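Local atomic coordinates of dihydrodipicolinate synthase (Bacillus clausii KSM-K16, PDB entry 3E96), a protein that probably catalyses the condensation of pyruvate with aspartate semialdehyde to 4-hydroxy-tetrahydrodipicolinate. Residues E13-I18 with N45-I50; N260-K265 with N283-E288. All blocks are in the same frame, centred on the assembly; numbering follows the deposited sequence.

Contact 1: E13-I18 with N45-I50; sequences ETISGI and NGIDVI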
ATOM      1  N   GLU B  13      24.183  11.440  -5.412  1.00 16.65           N
ATOM      2  CA  GLU B  13      25.076  10.394  -4.914  1.00 16.84           C
ATOM      3  C   GLU B  13      25.643  10.884  -3.588  1.00 17.16           C
ATOM      4  O   GLU B  13      26.804  11.290  -3.485  1.00 17.47           O
ATOM      5  CB  GLU B  13      26.194  10.124  -5.925  1.00 18.43           C
ATOM      6  CG  GLU B  13      25.660   9.693  -7.286  1.00 19.87           C
ATOM      7  CD  GLU B  13      26.756   9.332  -8.267  1.00 21.80           C
ATOM      8  OE1 GLU B  13      27.843   9.938  -8.194  1.00 22.12           O
ATOM      9  OE2 GLU B  13      26.524   8.451  -9.120  1.00 20.50           O
ATOM     10  N   THR B  14      24.791  10.847  -2.571  1.00 15.80           N
ATOM     11  CA  THR B  14      25.142  11.303  -1.236  1.00 15.36           C
ATOM     12  C   THR B  14      24.047  10.765  -0.316  1.00 15.18           C
ATOM     13  O   THR B  14      23.350   9.820  -0.678  1.00 14.85           O
ATOM     14  CB  THR B  14      25.160  12.855  -1.195  1.00 15.46           C
ATOM     15  OG1 THR B  14      25.562  13.307   0.102  1.00 15.08           O
ATOM     16  CG2 THR B  14      23.773  13.412  -1.524  1.00 16.16           C
ATOM     17  N   ILE B  15      23.897  11.353   0.863  1.00 15.30           N
ATOM     18  CA  ILE B  15      22.860  10.919   1.794  1.00 15.15           C
ATOM     19  C   ILE B  15      21.545  11.635   1.481  1.00 15.10           C
ATOM     20  O   ILE B  15      21.516  12.861   1.366  1.00 15.76           O
ATOM     21  CB  ILE B  15      23.219  11.271   3.263  1.00 15.55           C
ATOM     22  CG1 ILE B  15      24.466  10.509   3.712  1.00 16.08           C
ATOM     23  CG2 ILE B  15      22.038  10.952   4.180  1.00 15.47           C
ATOM     24  CD1 ILE B  15      25.061  11.052   5.007  1.00 17.14           C
ATOM     25  N   SER B  16      20.468  10.872   1.329  1.00 13.95           N
ATOM     26  CA  SER B  16      19.152  11.458   1.104  1.00 14.53           C
ATOM     27  C   SER B  16      18.441  11.333   2.444  1.00 14.97           C
ATOM     28  O   SER B  16      18.042  10.235   2.838  1.00 14.38           O
ATOM     29  CB  SER B  16      18.373  10.690   0.030  1.00 17.47           C
ATOM     30  OG  SER B  16      18.821  11.033  -1.269  1.00 19.95           O
ATOM     31  N   GLY B  17      18.321  12.453   3.154  1.00 14.97           N
ATOM     32  CA  GLY B  17      17.663  12.439   4.450  1.00 14.71           C
ATOM     33  C   GLY B  17      16.156  12.461   4.300  1.00 15.32           C
ATOM     34  O   GLY B  17      15.619  13.284   3.555  1.00 13.54           O
ATOM     35  N   ILE B  18      15.474  11.557   5.001  1.00 13.03           N
ATOM     36  CA  ILE B  18      14.017  11.477   4.933  1.00 12.81           C
ATOM     37  C   ILE B  18      13.497  11.990   6.263  1.00 12.53           C
ATOM     38  O   ILE B  18      13.593  11.306   7.279  1.00 12.33           O
ATOM     39  CB  ILE B  18      13.524  10.023   4.754  1.00 14.12           C
ATOM     40  CG1 ILE B  18      14.448   9.254   3.802  1.00 16.65           C
ATOM     41  CG2 ILE B  18      12.089  10.036   4.230  1.00 14.58           C
ATOM     42  CD1 ILE B  18      14.592   9.861   2.429  1.00 17.85           C
ATOM     43  N   ASN B  45      23.393  20.118   9.240  1.00 25.22           N
ATOM     44  CA  ASN B  45      24.427  19.220   9.733  1.00 25.60           C
ATOM     45  C   ASN B  45      25.054  18.301   8.692  1.00 24.50           C
ATOM     46  O   ASN B  45      25.377  17.151   8.991  1.00 25.03           O
ATOM     47  CB  ASN B  45      23.894  18.386  10.901  1.00 25.55           C
ATOM     48  CG  ASN B  45      23.621  19.225  12.130  1.00 28.71           C
ATOM     49  OD1 ASN B  45      22.484  19.622  12.391  1.00 28.79           O
ATOM     50  ND2 ASN B  45      24.674  19.515  12.890  1.00 28.58           N
ATOM     51  N   GLY B  46      25.216  18.804   7.474  1.00 23.77           N
ATOM     52  CA  GLY B  46      25.852  18.014   6.435  1.00 23.25           C
ATOM     53  C   GLY B  46      25.008  17.269   5.420  1.00 22.90           C
ATOM     54  O   GLY B  46      25.566  16.688   4.488  1.00 23.78           O
ATOM     55  N   ILE B  47      23.686  17.263   5.577  1.00 20.19           N
ATOM     56  CA  ILE B  47      22.828  16.560   4.623  1.00 18.89           C
ATOM     57  C   ILE B  47      22.408  17.536   3.525  1.00 19.04           C
ATOM     58  O   ILE B  47      21.838  18.595   3.807  1.00 19.10           O
ATOM     59  CB  ILE B  47      21.581  15.974   5.320  1.00 18.29           C
ATOM     60  CG1 ILE B  47      22.002  15.197   6.572  1.00 16.44           C
ATOM     61  CG2 ILE B  47      20.840  15.046   4.365  1.00 16.74           C
ATOM     62  CD1 ILE B  47      23.025  14.103   6.323  1.00 16.90           C
ATOM     63  N   ASP B  48      22.688  17.169   2.276  1.00 18.13           N
ATOM     64  CA  ASP B  48      22.396  18.034   1.138  1.00 19.27           C
ATOM     65  C   ASP B  48      21.208  17.637   0.268  1.00 18.39           C
ATOM     66  O   ASP B  48      20.945  18.274  -0.753  1.00 18.15           O
ATOM     67  CB  ASP B  48      23.649  18.171   0.266  1.00 21.46           C
ATOM     68  CG  ASP B  48      24.888  18.523   1.080  1.00 24.31           C
ATOM     69  OD1 ASP B  48      24.782  19.367   1.995  1.00 23.73           O
ATOM     70  OD2 ASP B  48      25.966  17.958   0.804  1.00 26.56           O
ATOM     71  N   VAL B  49      20.506  16.579   0.660  1.00 15.82           N
ATOM     72  CA  VAL B  49      19.322  16.127  -0.062  1.00 15.21           C
ATOM     73  C   VAL B  49      18.281  15.769   0.992  1.00 13.99           C
ATOM     74  O   VAL B  49      18.557  14.987   1.904  1.00 14.68           O
ATOM     75  CB  VAL B  49      19.603  14.872  -0.926  1.00 15.15           C
ATOM     76  CG1 VAL B  49      18.316  14.422  -1.613  1.00 16.52           C
ATOM     77  CG2 VAL B  49      20.673  15.178  -1.968  1.00 16.06           C
ATOM     78  N   ILE B  50      17.098  16.362   0.887  1.00 14.67           N
ATOM     79  CA  ILE B  50      16.036  16.075   1.840  1.00 14.48           C
ATOM     80  C   ILE B  50      14.824  15.610   1.041  1.00 15.17           C
ATOM     81  O   ILE B  50      14.534  16.140  -0.036  1.00 15.15           O
ATOM     82  CB  ILE B  50      15.713  17.313   2.712  1.00 15.15           C
ATOM     83  CG1 ILE B  50      14.776  16.901   3.852  1.00 15.98           C
ATOM     84  CG2 ILE B  50      15.126  18.432   1.856  1.00 15.91           C
ATOM     85  CD1 ILE B  50      14.596  17.961   4.925  1.00 15.34           C
TER
HETATM   86  O   HOH W   1      23.632  14.575   1.815  1.00 18.16           O
HETATM   87  O   HOH W   2      26.440  16.120  -1.040  1.00 41.95           O
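I47 meets I15 where the first two parallel strands of the TIM barrel come together, the two ends of the beta-alpha-beta crossover that runs through helix 32-43. CG1 of I47 is anti to the carbonyl carbon, and chi2 of -55° turns CD1 back, 3.9 Å from both CD1 and CG2 of I15, the side chains crossing obliquely. CG2 of I47 packs instead on backbone, 3.8 Å from G17 N; a beta carbon on G17 would come tight against this methyl. An alanine at I47 would probably open a gap beside the methyls of I15 and uncover one side of the G17 amide. At D48 water takes over: one molecule accepts from D48 N, donates to I15 O and bonds T14 OG1, while a second donates to D48 OD2 and also reaches T14 OG1. The two methyls of V49 meet different residues of 13-18: CG2 lies 3.6 Å from T14 CG2 and CG1 3.4 Å from S16 OG. The side chain of S16 lies about 4 Å from that of K167, the predicted Schiff-base lysine. The amide N of V49 is buried without a partner, but its carbonyl is used: G17 N donates to V49 O at 2.8 Å, the N-H...O angle being 154°. Past it, I50 CA makes a CH...O contact of 3.3 Å with G17 O.

Contact 2: N260-K265 with N283-E288; sequences NVVVIK and NELSNE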
ATOM      1  N   ASN B 260       9.596   1.187  12.319  1.00 14.51           N
ATOM      2  CA  ASN B 260      10.435   2.092  11.540  1.00 13.07           C
ATOM      3  C   ASN B 260      10.468   3.577  11.906  1.00 13.90           C
ATOM      4  O   ASN B 260      11.548   4.159  12.046  1.00 13.36           O
ATOM      5  CB  ASN B 260      10.110   1.944  10.052  1.00 17.68           C
ATOM      6  CG  ASN B 260      11.106   2.668   9.171  1.00 21.32           C
ATOM      7  OD1 ASN B 260      11.121   3.897   9.109  1.00 23.46           O
ATOM      8  ND2 ASN B 260      11.953   1.907   8.492  1.00 22.65           N
ATOM      9  N   VAL B 261       9.302   4.192  12.055  1.00 11.90           N
ATOM     10  CA  VAL B 261       9.247   5.615  12.386  1.00 12.08           C
ATOM     11  C   VAL B 261       9.015   5.879  13.868  1.00 13.12           C
ATOM     12  O   VAL B 261       9.617   6.788  14.444  1.00 13.20           O
ATOM     13  CB  VAL B 261       8.135   6.330  11.577  1.00 11.76           C
ATOM     14  CG1 VAL B 261       8.018   7.797  12.015  1.00 12.43           C
ATOM     15  CG2 VAL B 261       8.444   6.248  10.084  1.00 13.48           C
ATOM     16  N   VAL B 262       8.150   5.086  14.491  1.00 11.93           N
ATOM     17  CA  VAL B 262       7.863   5.302  15.901  1.00 12.96           C
ATOM     18  C   VAL B 262       9.124   5.215  16.769  1.00 13.79           C
ATOM     19  O   VAL B 262       9.251   5.956  17.742  1.00 13.49           O
ATOM     20  CB  VAL B 262       6.762   4.334  16.412  1.00 13.55           C
ATOM     21  CG1 VAL B 262       7.219   2.894  16.297  1.00 12.78           C
ATOM     22  CG2 VAL B 262       6.389   4.695  17.850  1.00 14.73           C
ATOM     23  N   VAL B 263      10.060   4.335  16.418  1.00 13.07           N
ATOM     24  CA  VAL B 263      11.311   4.227  17.181  1.00 13.80           C
ATOM     25  C   VAL B 263      12.091   5.541  17.051  1.00 13.91           C
ATOM     26  O   VAL B 263      12.664   6.041  18.028  1.00 14.27           O
ATOM     27  CB  VAL B 263      12.200   3.061  16.673  1.00 13.62           C
ATOM     28  CG1 VAL B 263      13.608   3.171  17.266  1.00 13.96           C
ATOM     29  CG2 VAL B 263      11.577   1.728  17.070  1.00 12.83           C
ATOM     30  N   ILE B 264      12.112   6.097  15.841  1.00 12.87           N
ATOM     31  CA  ILE B 264      12.803   7.360  15.604  1.00 13.97           C
ATOM     32  C   ILE B 264      12.183   8.479  16.449  1.00 14.49           C
ATOM     33  O   ILE B 264      12.895   9.241  17.117  1.00 13.57           O
ATOM     34  CB  ILE B 264      12.734   7.768  14.109  1.00 14.22           C
ATOM     35  CG1 ILE B 264      13.618   6.840  13.275  1.00 15.42           C
ATOM     36  CG2 ILE B 264      13.188   9.214  13.930  1.00 15.66           C
ATOM     37  CD1 ILE B 264      13.563   7.115  11.784  1.00 17.52           C
ATOM     38  N   LYS B 265      10.856   8.569  16.428  1.00 11.84           N
ATOM     39  CA  LYS B 265      10.165   9.611  17.180  1.00 14.04           C
ATOM     40  C   LYS B 265      10.316   9.517  18.691  1.00 15.00           C
ATOM     41  O   LYS B 265      10.497  10.536  19.363  1.00 15.44           O
ATOM     42  CB  LYS B 265       8.680   9.647  16.798  1.00 12.21           C
ATOM     43  CG  LYS B 265       8.444  10.217  15.396  1.00 11.98           C
ATOM     44  CD  LYS B 265       6.970  10.464  15.096  1.00 12.02           C
ATOM     45  CE  LYS B 265       6.809  11.148  13.738  1.00 11.25           C
ATOM     46  NZ  LYS B 265       5.377  11.276  13.313  1.00 10.55           N
ATOM     47  N   ASN B 283       0.962   3.045  16.541  1.00 16.62           N
ATOM     48  CA  ASN B 283       0.789   3.755  17.803  1.00 17.63           C
ATOM     49  C   ASN B 283       2.105   3.754  18.575  1.00 18.13           C
ATOM     50  O   ASN B 283       3.157   3.457  18.002  1.00 16.25           O
ATOM     51  CB  ASN B 283      -0.370   3.147  18.617  1.00 20.24           C
ATOM     52  CG  ASN B 283      -0.079   1.748  19.128  1.00 20.87           C
ATOM     53  OD1 ASN B 283       0.644   0.974  18.504  1.00 20.08           O
ATOM     54  ND2 ASN B 283      -0.671   1.411  20.270  1.00 24.71           N
ATOM     55  N   GLU B 284       2.068   4.089  19.860  1.00 17.63           N
ATOM     56  CA  GLU B 284       3.307   4.163  20.635  1.00 18.42           C
ATOM     57  C   GLU B 284       3.980   2.835  20.953  1.00 18.07           C
ATOM     58  O   GLU B 284       3.375   1.770  20.845  1.00 20.16           O
ATOM     59  CB  GLU B 284       3.075   4.950  21.933  1.00 20.47           C
ATOM     60  CG  GLU B 284       2.189   4.271  22.971  1.00 25.59           C
ATOM     61  CD  GLU B 284       0.746   4.110  22.522  1.00 29.45           C
ATOM     62  OE1 GLU B 284       0.209   5.026  21.858  1.00 31.77           O
ATOM     63  OE2 GLU B 284       0.139   3.068  22.849  1.00 34.16           O
ATOM     64  N   LEU B 285       5.250   2.912  21.343  1.00 18.46           N
ATOM     65  CA  LEU B 285       6.026   1.724  21.679  1.00 18.85           C
ATOM     66  C   LEU B 285       5.554   1.087  22.976  1.00 19.58           C
ATOM     67  O   LEU B 285       5.008   1.762  23.849  1.00 20.84           O
ATOM     68  CB  LEU B 285       7.516   2.075  21.823  1.00 17.12           C
ATOM     69  CG  LEU B 285       8.293   2.517  20.581  1.00 18.29           C
ATOM     70  CD1 LEU B 285       9.736   2.833  20.965  1.00 15.55           C
ATOM     71  CD2 LEU B 285       8.257   1.409  19.537  1.00 16.80           C
ATOM     72  N   SER B 286       5.767  -0.219  23.092  1.00 20.00           N
ATOM     73  CA  SER B 286       5.410  -0.948  24.306  1.00 21.83           C
ATOM     74  C   SER B 286       6.468  -0.557  25.334  1.00 22.84           C
ATOM     75  O   SER B 286       7.475   0.064  24.983  1.00 21.49           O
ATOM     76  CB  SER B 286       5.490  -2.452  24.062  1.00 21.94           C
ATOM     77  OG  SER B 286       6.817  -2.823  23.716  1.00 20.83           O
ATOM     78  N   ASN B 287       6.252  -0.917  26.594  1.00 24.34           N
ATOM     79  CA  ASN B 287       7.227  -0.590  27.627  1.00 24.86           C
ATOM     80  C   ASN B 287       8.531  -1.311  27.307  1.00 23.90           C
ATOM     81  O   ASN B 287       9.620  -0.767  27.494  1.00 23.59           O
ATOM     82  CB  ASN B 287       6.718  -1.009  29.009  1.00 27.39           C
ATOM     83  CG  ASN B 287       5.461  -0.266  29.419  1.00 29.66           C
ATOM     84  OD1 ASN B 287       5.371   0.953  29.268  1.00 31.67           O
ATOM     85  ND2 ASN B 287       4.485  -0.997  29.948  1.00 31.76           N
ATOM     86  N   GLU B 288       8.413  -2.536  26.804  1.00 23.64           N
ATOM     87  CA  GLU B 288       9.583  -3.323  26.443  1.00 23.59           C
ATOM     88  C   GLU B 288      10.447  -2.588  25.426  1.00 22.12           C
ATOM     89  O   GLU B 288      11.655  -2.461  25.605  1.00 20.94           O
ATOM     90  CB  GLU B 288       9.164  -4.670  25.852  1.00 27.62           C
ATOM     91  CG  GLU B 288      10.338  -5.508  25.363  1.00 32.48           C
ATOM     92  CD  GLU B 288       9.904  -6.741  24.590  1.00 36.37           C
ATOM     93  OE1 GLU B 288      10.789  -7.515  24.165  1.00 38.18           O
ATOM     94  OE2 GLU B 288       8.683  -6.936  24.405  1.00 37.80           O
TER
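V262 meets the peptide group joining N283 to E284, the flat group of this interface; no ring takes part. The valine comes to its oxygen, CG2 standing 3.5 Å from N283 O, and the same methyl lies 4.2 Å from E284 CA, next along the peptide. The other branch, CG1, sits between the backbone N and the carbonyl carbon of V262 (chi1 62°) and meets L285, 3.7 Å from its CD2. L285 is the residue that reaches back to the helix: its CD2 also approaches V263 CG2 at 4.1 Å, both valines being crossed at a slant by the leucine. L285 also touches V293, so the leucine lies between helices 262-270 and 287-299, while V263 carries the packing on to F248 and L251 of helix 235-252. N283 also packs on G124 of the second subunit. No hydrogen bond runs directly between 260-265 and 283-288. The polar backbone of L285 is served by side chains from outside the two segments instead, its N donating to E266 OE2 and its O accepting from K290 NZ. Cohesion between the two segments therefore rests on methyl-to-methyl and methyl-to-carbonyl contact.

From the N terminus, contact 1 closes first: the chain leaves strand 15-17, passes through helix 32-43 and returns in strand 49-50, starting the barrel. The remaining six strands follow before contact 2 opens, so the two loops lie in series, neither nested nor crossed. Contact 2 closes a shorter loop that brings the approach to helix 287-299 back onto helix 262-270, in the C-terminal helical region beside the second subunit, which does not touch contact 1. Their centres are about 24 Å apart. K265 nevertheless links the regions, forming a salt bridge with E58 and a hydrogen bond to T21 O, in the loops after the two strands of contact 1.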